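Local structure of DNA protection during starvation protein (Mycobacterium smegmatis, 2YW6) at residues Ser78-Thr82 against Pro83-Ile87; Asp100-Gln103 against Ala104-Ala108; Asp110-Tyr113 against Asn114-Glu118. The protein probably protects DNA from oxidative damage by oxidising Fe(2+) with hydrogen peroxide and storing it as ferric mineral inside a hollow twelve-subunit shell, and also binds DNA. All coordinates share one frame; numbering follows the deposited sequence.

Contact 1: residues Ser78-Thr82 against Pro83-Ile87; sequences SPKGT and PGAII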
ATOM      1  N   SER B  78     -35.636   9.226  12.091  1.00 42.18           N
ATOM      2  CA  SER B  78     -34.538  10.167  11.952  1.00 39.99           C
ATOM      3  C   SER B  78     -33.635  10.049  13.177  1.00 39.36           C
ATOM      4  O   SER B  78     -34.064  10.303  14.310  1.00 38.69           O
ATOM      5  CB  SER B  78     -35.102  11.586  11.824  1.00 37.81           C
ATOM      6  OG  SER B  78     -34.114  12.567  12.053  1.00 38.55           O
ATOM      7  N   PRO B  79     -32.381   9.620  12.970  1.00 37.24           N
ATOM      8  CA  PRO B  79     -31.418   9.469  14.069  1.00 37.78           C
ATOM      9  C   PRO B  79     -30.871  10.820  14.521  1.00 38.61           C
ATOM     10  O   PRO B  79     -30.720  11.732  13.708  1.00 37.30           O
ATOM     11  CB  PRO B  79     -30.344   8.562  13.466  1.00 39.21           C
ATOM     12  CG  PRO B  79     -30.364   8.927  12.017  1.00 38.70           C
ATOM     13  CD  PRO B  79     -31.840   9.066  11.712  1.00 38.43           C
ATOM     14  N   LYS B  80     -30.593  10.959  15.814  1.00 39.24           N
ATOM     15  CA  LYS B  80     -30.068  12.222  16.348  1.00 39.60           C
ATOM     16  C   LYS B  80     -28.688  12.087  16.952  1.00 38.86           C
ATOM     17  O   LYS B  80     -28.480  11.292  17.867  1.00 38.53           O
ATOM     18  CB  LYS B  80     -30.993  12.800  17.420  1.00 44.41           C
ATOM     19  CG  LYS B  80     -32.304  13.338  16.910  1.00 51.34           C
ATOM     20  CD  LYS B  80     -33.294  12.229  16.694  1.00 55.74           C
ATOM     21  CE  LYS B  80     -34.637  12.809  16.317  1.00 57.32           C
ATOM     22  NZ  LYS B  80     -34.543  13.584  15.052  1.00 57.76           N
ATOM     23  N   GLY B  81     -27.757  12.897  16.461  1.00 37.78           N
ATOM     24  CA  GLY B  81     -26.390  12.846  16.947  1.00 35.66           C
ATOM     25  C   GLY B  81     -25.885  14.132  17.569  1.00 35.14           C
ATOM     26  O   GLY B  81     -24.719  14.227  17.963  1.00 36.04           O
ATOM     27  N   THR B  82     -26.756  15.128  17.667  1.00 34.62           N
ATOM     28  CA  THR B  82     -26.372  16.405  18.264  1.00 34.67           C
ATOM     29  C   THR B  82     -26.170  16.218  19.767  1.00 33.69           C
ATOM     30  O   THR B  82     -26.717  15.287  20.351  1.00 35.37           O
ATOM     31  CB  THR B  82     -27.470  17.475  18.045  1.00 35.78           C
ATOM     32  OG1 THR B  82     -28.720  16.986  18.561  1.00 36.40           O
ATOM     33  CG2 THR B  82     -27.605  17.826  16.556  1.00 31.29           C
ATOM     34  N   PRO B  83     -25.397  17.110  20.411  1.00 35.10           N
ATOM     35  CA  PRO B  83     -25.097  17.085  21.848  1.00 35.73           C
ATOM     36  C   PRO B  83     -26.344  17.031  22.726  1.00 37.06           C
ATOM     37  O   PRO B  83     -26.357  16.366  23.766  1.00 37.99           O
ATOM     38  CB  PRO B  83     -24.326  18.380  22.061  1.00 35.92           C
ATOM     39  CG  PRO B  83     -23.640  18.575  20.756  1.00 33.27           C
ATOM     40  CD  PRO B  83     -24.747  18.267  19.777  1.00 34.26           C
ATOM     41  N   GLY B  84     -27.385  17.747  22.312  1.00 37.52           N
ATOM     42  CA  GLY B  84     -28.617  17.759  23.077  1.00 39.07           C
ATOM     43  C   GLY B  84     -29.205  16.366  23.193  1.00 39.94           C
ATOM     44  O   GLY B  84     -29.560  15.919  24.294  1.00 39.58           O
ATOM     45  N   ALA B  85     -29.306  15.677  22.053  1.00 37.67           N
ATOM     46  CA  ALA B  85     -29.852  14.322  22.022  1.00 35.54           C
ATOM     47  C   ALA B  85     -29.010  13.382  22.878  1.00 36.56           C
ATOM     48  O   ALA B  85     -29.530  12.438  23.464  1.00 34.47           O
ATOM     49  CB  ALA B  85     -29.912  13.812  20.593  1.00 31.72           C
ATOM     50  N   ILE B  86     -27.708  13.640  22.956  1.00 40.47           N
ATOM     51  CA  ILE B  86     -26.839  12.793  23.762  1.00 41.61           C
ATOM     52  C   ILE B  86     -27.182  12.874  25.247  1.00 43.78           C
ATOM     53  O   ILE B  86     -27.218  11.845  25.915  1.00 43.70           O
ATOM     54  CB  ILE B  86     -25.347  13.146  23.564  1.00 41.70           C
ATOM     55  CG1 ILE B  86     -24.917  12.799  22.141  1.00 42.76           C
ATOM     56  CG2 ILE B  86     -24.494  12.379  24.550  1.00 41.40           C
ATOM     57  CD1 ILE B  86     -23.509  13.239  21.803  1.00 43.65           C
ATOM     58  N   ILE B  87     -27.441  14.072  25.769  1.00 48.85           N
ATOM     59  CA  ILE B  87     -27.771  14.189  27.189  1.00 56.00           C
ATOM     60  C   ILE B  87     -29.222  13.776  27.474  1.00 58.55           C
ATOM     61  O   ILE B  87     -29.518  13.217  28.531  1.00 59.30           O
ATOM     62  CB  ILE B  87     -27.506  15.630  27.735  1.00 57.22           C
ATOM     63  CG1 ILE B  87     -28.569  16.608  27.233  1.00 59.25           C
ATOM     64  CG2 ILE B  87     -26.118  16.091  27.334  1.00 58.95           C
ATOM     65  CD1 ILE B  87     -29.792  16.692  28.142  1.00 58.78           C
TER

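Contact 2: residues Asp100-Gln103 against Ala104-Ala108; sequences DTVQ and AHLAA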
ATOM      1  N   ASP B 100      -5.797  13.076  35.314  1.00 54.67           N
ATOM      2  CA  ASP B 100      -5.649  12.068  36.355  1.00 53.89           C
ATOM      3  C   ASP B 100      -4.826  10.878  35.892  1.00 52.91           C
ATOM      4  O   ASP B 100      -4.394  10.821  34.746  1.00 47.52           O
ATOM      5  CB  ASP B 100      -7.036  11.610  36.836  1.00 64.39           C
ATOM      6  CG  ASP B 100      -7.095  11.407  38.342  1.00 80.65           C
ATOM      7  OD1 ASP B 100      -8.207  11.365  38.905  1.00 89.06           O
ATOM      8  OD2 ASP B 100      -6.026  11.285  38.969  1.00 89.86           O
ATOM      9  N   THR B 101      -4.607   9.927  36.791  1.00 50.71           N
ATOM     10  CA  THR B 101      -3.807   8.746  36.488  1.00 45.32           C
ATOM     11  C   THR B 101      -4.579   7.645  35.769  1.00 43.96           C
ATOM     12  O   THR B 101      -5.802   7.725  35.596  1.00 39.79           O
ATOM     13  CB  THR B 101      -3.196   8.139  37.775  1.00 50.49           C
ATOM     14  OG1 THR B 101      -4.244   7.701  38.650  1.00 58.68           O
ATOM     15  CG2 THR B 101      -2.347   9.170  38.493  1.00 60.08           C
ATOM     16  N   VAL B 102      -3.836   6.617  35.367  1.00 41.89           N
ATOM     17  CA  VAL B 102      -4.380   5.464  34.673  1.00 41.53           C
ATOM     18  C   VAL B 102      -5.317   4.663  35.574  1.00 46.36           C
ATOM     19  O   VAL B 102      -6.330   4.131  35.109  1.00 47.32           O
ATOM     20  CB  VAL B 102      -3.219   4.556  34.166  1.00 38.06           C
ATOM     21  CG1 VAL B 102      -3.729   3.177  33.769  1.00 34.56           C
ATOM     22  CG2 VAL B 102      -2.539   5.222  32.982  1.00 34.63           C
ATOM     23  N   GLN B 103      -4.983   4.583  36.858  1.00 54.67           N
ATOM     24  CA  GLN B 103      -5.798   3.831  37.802  1.00 61.42           C
ATOM     25  C   GLN B 103      -7.201   4.422  37.899  1.00 58.45           C
ATOM     26  O   GLN B 103      -8.195   3.711  37.768  1.00 58.52           O
ATOM     27  CB  GLN B 103      -5.146   3.834  39.189  1.00 74.15           C
ATOM     28  CG  GLN B 103      -3.640   3.590  39.193  1.00 92.74           C
ATOM     29  CD  GLN B 103      -3.213   2.492  38.234  1.00100.51           C
ATOM     30  OE1 GLN B 103      -3.211   2.682  37.018  1.00102.59           O
ATOM     31  NE2 GLN B 103      -2.851   1.334  38.778  1.00102.80           N
ATOM     32  N   ALA B 104      -7.267   5.731  38.122  1.00 51.23           N
ATOM     33  CA  ALA B 104      -8.529   6.446  38.256  1.00 43.19           C
ATOM     34  C   ALA B 104      -9.384   6.389  37.000  1.00 40.22           C
ATOM     35  O   ALA B 104     -10.571   6.051  37.063  1.00 36.52           O
ATOM     36  CB  ALA B 104      -8.268   7.901  38.638  1.00 39.83           C
ATOM     37  N   HIS B 105      -8.790   6.724  35.861  1.00 35.62           N
ATOM     38  CA  HIS B 105      -9.544   6.694  34.618  1.00 34.63           C
ATOM     39  C   HIS B 105      -9.983   5.286  34.239  1.00 35.27           C
ATOM     40  O   HIS B 105     -11.103   5.092  33.754  1.00 34.52           O
ATOM     41  CB  HIS B 105      -8.739   7.314  33.472  1.00 34.32           C
ATOM     42  CG  HIS B 105      -8.735   8.809  33.479  1.00 32.34           C
ATOM     43  ND1 HIS B 105      -9.878   9.561  33.300  1.00 32.18           N
ATOM     44  CD2 HIS B 105      -7.724   9.699  33.657  1.00 30.96           C
ATOM     45  CE1 HIS B 105      -9.573  10.843  33.365  1.00 33.26           C
ATOM     46  NE2 HIS B 105      -8.273  10.958  33.580  1.00 31.72           N
ATOM     47  N   LEU B 106      -9.134   4.294  34.462  1.00 33.52           N
ATOM     48  CA  LEU B 106      -9.538   2.946  34.092  1.00 33.69           C
ATOM     49  C   LEU B 106     -10.685   2.435  34.954  1.00 32.85           C
ATOM     50  O   LEU B 106     -11.624   1.822  34.447  1.00 34.14           O
ATOM     51  CB  LEU B 106      -8.330   2.005  34.117  1.00 35.03           C
ATOM     52  CG  LEU B 106      -7.722   1.805  32.713  1.00 38.72           C
ATOM     53  CD1 LEU B 106      -7.729   3.091  31.890  1.00 38.55           C
ATOM     54  CD2 LEU B 106      -6.313   1.301  32.867  1.00 40.46           C
ATOM     55  N   ALA B 107     -10.625   2.720  36.248  1.00 32.15           N
ATOM     56  CA  ALA B 107     -11.669   2.298  37.170  1.00 31.61           C
ATOM     57  C   ALA B 107     -12.993   2.915  36.732  1.00 31.02           C
ATOM     58  O   ALA B 107     -14.025   2.230  36.682  1.00 31.22           O
ATOM     59  CB  ALA B 107     -11.322   2.740  38.595  1.00 31.70           C
ATOM     60  N   ALA B 108     -12.950   4.210  36.409  1.00 28.57           N
ATOM     61  CA  ALA B 108     -14.133   4.946  35.966  1.00 27.25           C
ATOM     62  C   ALA B 108     -14.663   4.362  34.658  1.00 28.10           C
ATOM     63  O   ALA B 108     -15.870   4.168  34.516  1.00 26.84           O
ATOM     64  CB  ALA B 108     -13.800   6.446  35.787  1.00 21.15           C
TER

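Contact 3: residues Asp110-Tyr113 against Asn114-Glu118; sequences DLVY and NGVIE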
ATOM      1  N   ASP B 110     -14.189   1.331  33.452  1.00 35.21           N
ATOM      2  CA  ASP B 110     -14.702  -0.014  33.679  1.00 34.43           C
ATOM      3  C   ASP B 110     -16.184   0.143  34.045  1.00 34.01           C
ATOM      4  O   ASP B 110     -17.055  -0.596  33.553  1.00 30.06           O
ATOM      5  CB  ASP B 110     -13.950  -0.673  34.840  1.00 38.17           C
ATOM      6  CG  ASP B 110     -14.330  -2.129  35.030  1.00 41.44           C
ATOM      7  OD1 ASP B 110     -14.097  -2.666  36.130  1.00 45.31           O
ATOM      8  OD2 ASP B 110     -14.849  -2.746  34.079  1.00 44.72           O
ATOM      9  N   LEU B 111     -16.452   1.114  34.917  1.00 32.90           N
ATOM     10  CA  LEU B 111     -17.809   1.406  35.371  1.00 33.01           C
ATOM     11  C   LEU B 111     -18.677   1.806  34.184  1.00 32.77           C
ATOM     12  O   LEU B 111     -19.790   1.300  34.023  1.00 32.47           O
ATOM     13  CB  LEU B 111     -17.781   2.537  36.403  1.00 33.26           C
ATOM     14  CG  LEU B 111     -18.232   2.259  37.845  1.00 36.68           C
ATOM     15  CD1 LEU B 111     -18.299   0.756  38.148  1.00 35.02           C
ATOM     16  CD2 LEU B 111     -17.260   2.976  38.787  1.00 36.81           C
ATOM     17  N   VAL B 112     -18.167   2.719  33.360  1.00 31.70           N
ATOM     18  CA  VAL B 112     -18.900   3.167  32.183  1.00 29.63           C
ATOM     19  C   VAL B 112     -19.302   1.958  31.321  1.00 29.74           C
ATOM     20  O   VAL B 112     -20.459   1.844  30.909  1.00 30.79           O
ATOM     21  CB  VAL B 112     -18.056   4.160  31.339  1.00 31.23           C
ATOM     22  CG1 VAL B 112     -18.757   4.454  30.015  1.00 28.86           C
ATOM     23  CG2 VAL B 112     -17.842   5.448  32.126  1.00 29.59           C
ATOM     24  N   TYR B 113     -18.359   1.048  31.075  1.00 28.20           N
ATOM     25  CA  TYR B 113     -18.638  -0.134  30.276  1.00 28.57           C
ATOM     26  C   TYR B 113     -19.630  -1.112  30.904  1.00 29.34           C
ATOM     27  O   TYR B 113     -20.316  -1.844  30.182  1.00 30.74           O
ATOM     28  CB  TYR B 113     -17.331  -0.861  29.912  1.00 27.12           C
ATOM     29  CG  TYR B 113     -16.692  -0.270  28.681  1.00 27.70           C
ATOM     30  CD1 TYR B 113     -16.119   1.004  28.715  1.00 26.57           C
ATOM     31  CD2 TYR B 113     -16.789  -0.915  27.446  1.00 26.23           C
ATOM     32  CE1 TYR B 113     -15.681   1.622  27.546  1.00 27.09           C
ATOM     33  CE2 TYR B 113     -16.357  -0.308  26.279  1.00 22.28           C
ATOM     34  CZ  TYR B 113     -15.813   0.956  26.332  1.00 24.58           C
ATOM     35  OH  TYR B 113     -15.455   1.587  25.170  1.00 24.05           O
ATOM     36  N   ASN B 114     -19.712  -1.157  32.230  1.00 29.84           N
ATOM     37  CA  ASN B 114     -20.673  -2.064  32.853  1.00 30.21           C
ATOM     38  C   ASN B 114     -22.052  -1.640  32.336  1.00 30.21           C
ATOM     39  O   ASN B 114     -22.853  -2.477  31.908  1.00 27.45           O
ATOM     40  CB  ASN B 114     -20.634  -1.981  34.393  1.00 31.50           C
ATOM     41  CG  ASN B 114     -19.518  -2.837  35.018  1.00 34.82           C
ATOM     42  OD1 ASN B 114     -19.081  -3.835  34.439  1.00 32.82           O
ATOM     43  ND2 ASN B 114     -19.079  -2.456  36.223  1.00 35.05           N
ATOM     44  N   GLY B 115     -22.312  -0.334  32.354  1.00 29.99           N
ATOM     45  CA  GLY B 115     -23.590   0.156  31.879  1.00 30.58           C
ATOM     46  C   GLY B 115     -23.803  -0.136  30.402  1.00 31.51           C
ATOM     47  O   GLY B 115     -24.869  -0.628  30.001  1.00 29.69           O
ATOM     48  N   VAL B 116     -22.780   0.169  29.601  1.00 32.56           N
ATOM     49  CA  VAL B 116     -22.818  -0.028  28.149  1.00 33.72           C
ATOM     50  C   VAL B 116     -23.072  -1.483  27.767  1.00 32.29           C
ATOM     51  O   VAL B 116     -23.935  -1.779  26.941  1.00 32.83           O
ATOM     52  CB  VAL B 116     -21.487   0.463  27.495  1.00 35.81           C
ATOM     53  CG1 VAL B 116     -21.528   0.297  25.967  1.00 33.94           C
ATOM     54  CG2 VAL B 116     -21.252   1.918  27.859  1.00 34.18           C
ATOM     55  N   ILE B 117     -22.326  -2.391  28.385  1.00 31.39           N
ATOM     56  CA  ILE B 117     -22.479  -3.806  28.094  1.00 32.65           C
ATOM     57  C   ILE B 117     -23.815  -4.320  28.573  1.00 37.36           C
ATOM     58  O   ILE B 117     -24.504  -5.031  27.835  1.00 34.62           O
ATOM     59  CB  ILE B 117     -21.349  -4.640  28.737  1.00 28.43           C
ATOM     60  CG1 ILE B 117     -20.008  -4.208  28.139  1.00 25.09           C
ATOM     61  CG2 ILE B 117     -21.607  -6.141  28.522  1.00 22.28           C
ATOM     62  CD1 ILE B 117     -18.804  -4.831  28.801  1.00 25.51           C
ATOM     63  N   GLU B 118     -24.187  -3.973  29.801  1.00 41.10           N
ATOM     64  CA  GLU B 118     -25.468  -4.419  30.332  1.00 43.04           C
ATOM     65  C   GLU B 118     -26.609  -3.909  29.444  1.00 40.56           C
ATOM     66  O   GLU B 118     -27.533  -4.660  29.106  1.00 36.10           O
ATOM     67  CB  GLU B 118     -25.677  -3.925  31.758  1.00 54.02           C
ATOM     68  CG  GLU B 118     -26.923  -4.515  32.389  1.00 77.27           C
ATOM     69  CD  GLU B 118     -27.183  -3.985  33.778  1.00 87.65           C
ATOM     70  OE1 GLU B 118     -28.137  -4.462  34.427  1.00 91.03           O
ATOM     71  OE2 GLU B 118     -26.435  -3.090  34.219  1.00 91.76           O
TER

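Contact 1: residues Ser78-Thr82 against Pro83-Ile87
The flat carbonyl group of Thr82 receives Ile86 N in its own plane, at a C=O...N angle of 155°, and Thr82 O lies 3.2 Å from that nitrogen. This backbone hydrogen bond closes the first turn of helix 83-89. Ile86 has CG1 anti to its carbonyl carbon (chi1 -67°), which places CG1 3.6 Å from Thr82 O, with CD1 continuing to Gly81 O at 4.1 Å. Ala85, in the first turn, rests its CB against CB of Lys80 in the preceding loop, 3.5 Å away. The rest of the lysine leads away, and NZ is hydrogen-bonded to Ser78 OG at 3.2 Å and forms a salt bridge with Glu98 of the second subunit. Thr82 holds OG1 between its backbone N and carbonyl carbon (chi1 56°), and this hydroxyl is hydrogen-bonded to Asp94 of the second subunit. The other oxygen of the same carboxylate takes Gly84 N, an amide of the helix's first turn. Pro83 fills the first helical position behind Thr82. The result is a helix N-cap at Thr82 completed by a carboxylate from another chain, at the start of the short helix that Dps subunits carry between the second and third helices of the four-helix bundle.

Contact 2: residues Asp100-Gln103 against Ala104-Ala108
Val102 and Leu106, one helical turn apart, lie side by side and point the same way, and their methyls Val102 CG1 and Leu106 CD2 meet at 3.3 Å. This is the buried side of the contact. Beneath the pair, Leu106 N is hydrogen-bonded to Val102 O at 2.9 Å. His105 belongs to the packed part as well: its CG stands beside the backbone N (chi1 -79°), which swings the ring back over the strand-to-helix junction. There Asp100 O lies in the ring plane at the edge, 3.7 Å from His105 CD2, while Asp100 CB approaches His105 NE2 obliquely at 3.5 Å. ND1 is satisfied by Tyr95, and NE2 has weak bonds to the carbonyl oxygens of Glu98 and Asn41. The backbone closes this turn with a nearly straight bond (172°) from His105 N to Thr101 O. The other side is looser. Asp100 rests OD1 on Ala104 CB at 3.5 Å, its OD2 takes a weak bond from Thr101 N, and the exposed Gln103 is poorly ordered, although its backbone O accepts Ala107 N. Thr101 is the N-cap of helix 102-127, and Asp100 is hydrogen-bonded through its backbone to Asn41 and to Val43 of strand 42-43. From the helix, Val102 and Leu106 face Val50 of helix 47-75, while Leu106 also reaches Val152 and His155 of helix 132-155.

Contact 3: residues Asp110-Tyr113 against Asn114-Glu118
Val112 and Val116 stand side by side along helix 102-127 and point the same way. With CG1 anti to the backbone N in both (chi1 172° in Val112), the branched ends repeat one orientation a turn apart. Val112 CG1 comes to 4.2 Å from Val116 CG2, a relaxed apolar contact. Below it, Val116 N donates to Val112 O at 3.1 Å, with the nitrogen lying in the carbonyl plane. Tyr113 and Ile117 follow a different pattern. The first side-chain bond of the tyrosine points away from the following turn, and its CB is the nearest side-chain atom to Ile117 CD1, at 4.4 Å. The isoleucine instead folds CG1 back over the carbonyl oxygen of Tyr113. That oxygen also accepts Ile117 N at 2.8 Å, with a nearly straight N-H...O angle of 170°. On a third side, Leu111 and Asn114 cross obliquely. The backbone bonding is shared here: Asn114 N serves two acceptors, Asp110 O at 3.0 Å and, more weakly, Leu111 O at 3.0 Å. Leu111 O is shared in turn with Gly115 N, a weak bond. The three sides meet different surroundings. Val112, Tyr113 and Val116 pack on helix 12-41, where Tyr113 and Val112 share Leu31. Ile117 and Asp110 turn to helix 132-155, and the exposed Leu111 and Glu118 face outward. In the two apolar pairs the side chains meet through carbon, and the hydrogen bonds across the contact come from the backbone. The polar ends of Asp110 and Tyr113 have partners on other helices: Asp110 OD2 forms a salt bridge with Arg153, and Tyr113 OH is hydrogen-bonded to Gln57 of helix 47-75. Within the helix, then, the polar bonding is carried by the backbone, while Asp110 and Tyr113 direct their polar ends to neighbouring helices.

Followed from the N terminus, the contacts come in series and none nests within or crosses another. Contact 1 turns the chain out of the loop after helix 47-75 into helix 83-89, at the face met by the second subunit. Contact 2 lies farther on, its centre about 28 Å from that of contact 1, where strand 100-101 gives way to helix 102-127. Contact 3 follows on the same helix, about 15 Å from contact 2 between centres. All three join neighbouring stretches of chain, so none closes a long loop. Contact 1 concerns the subunit interface, whereas contacts 2 and 3 set one bundle helix against its partners at its start and farther along.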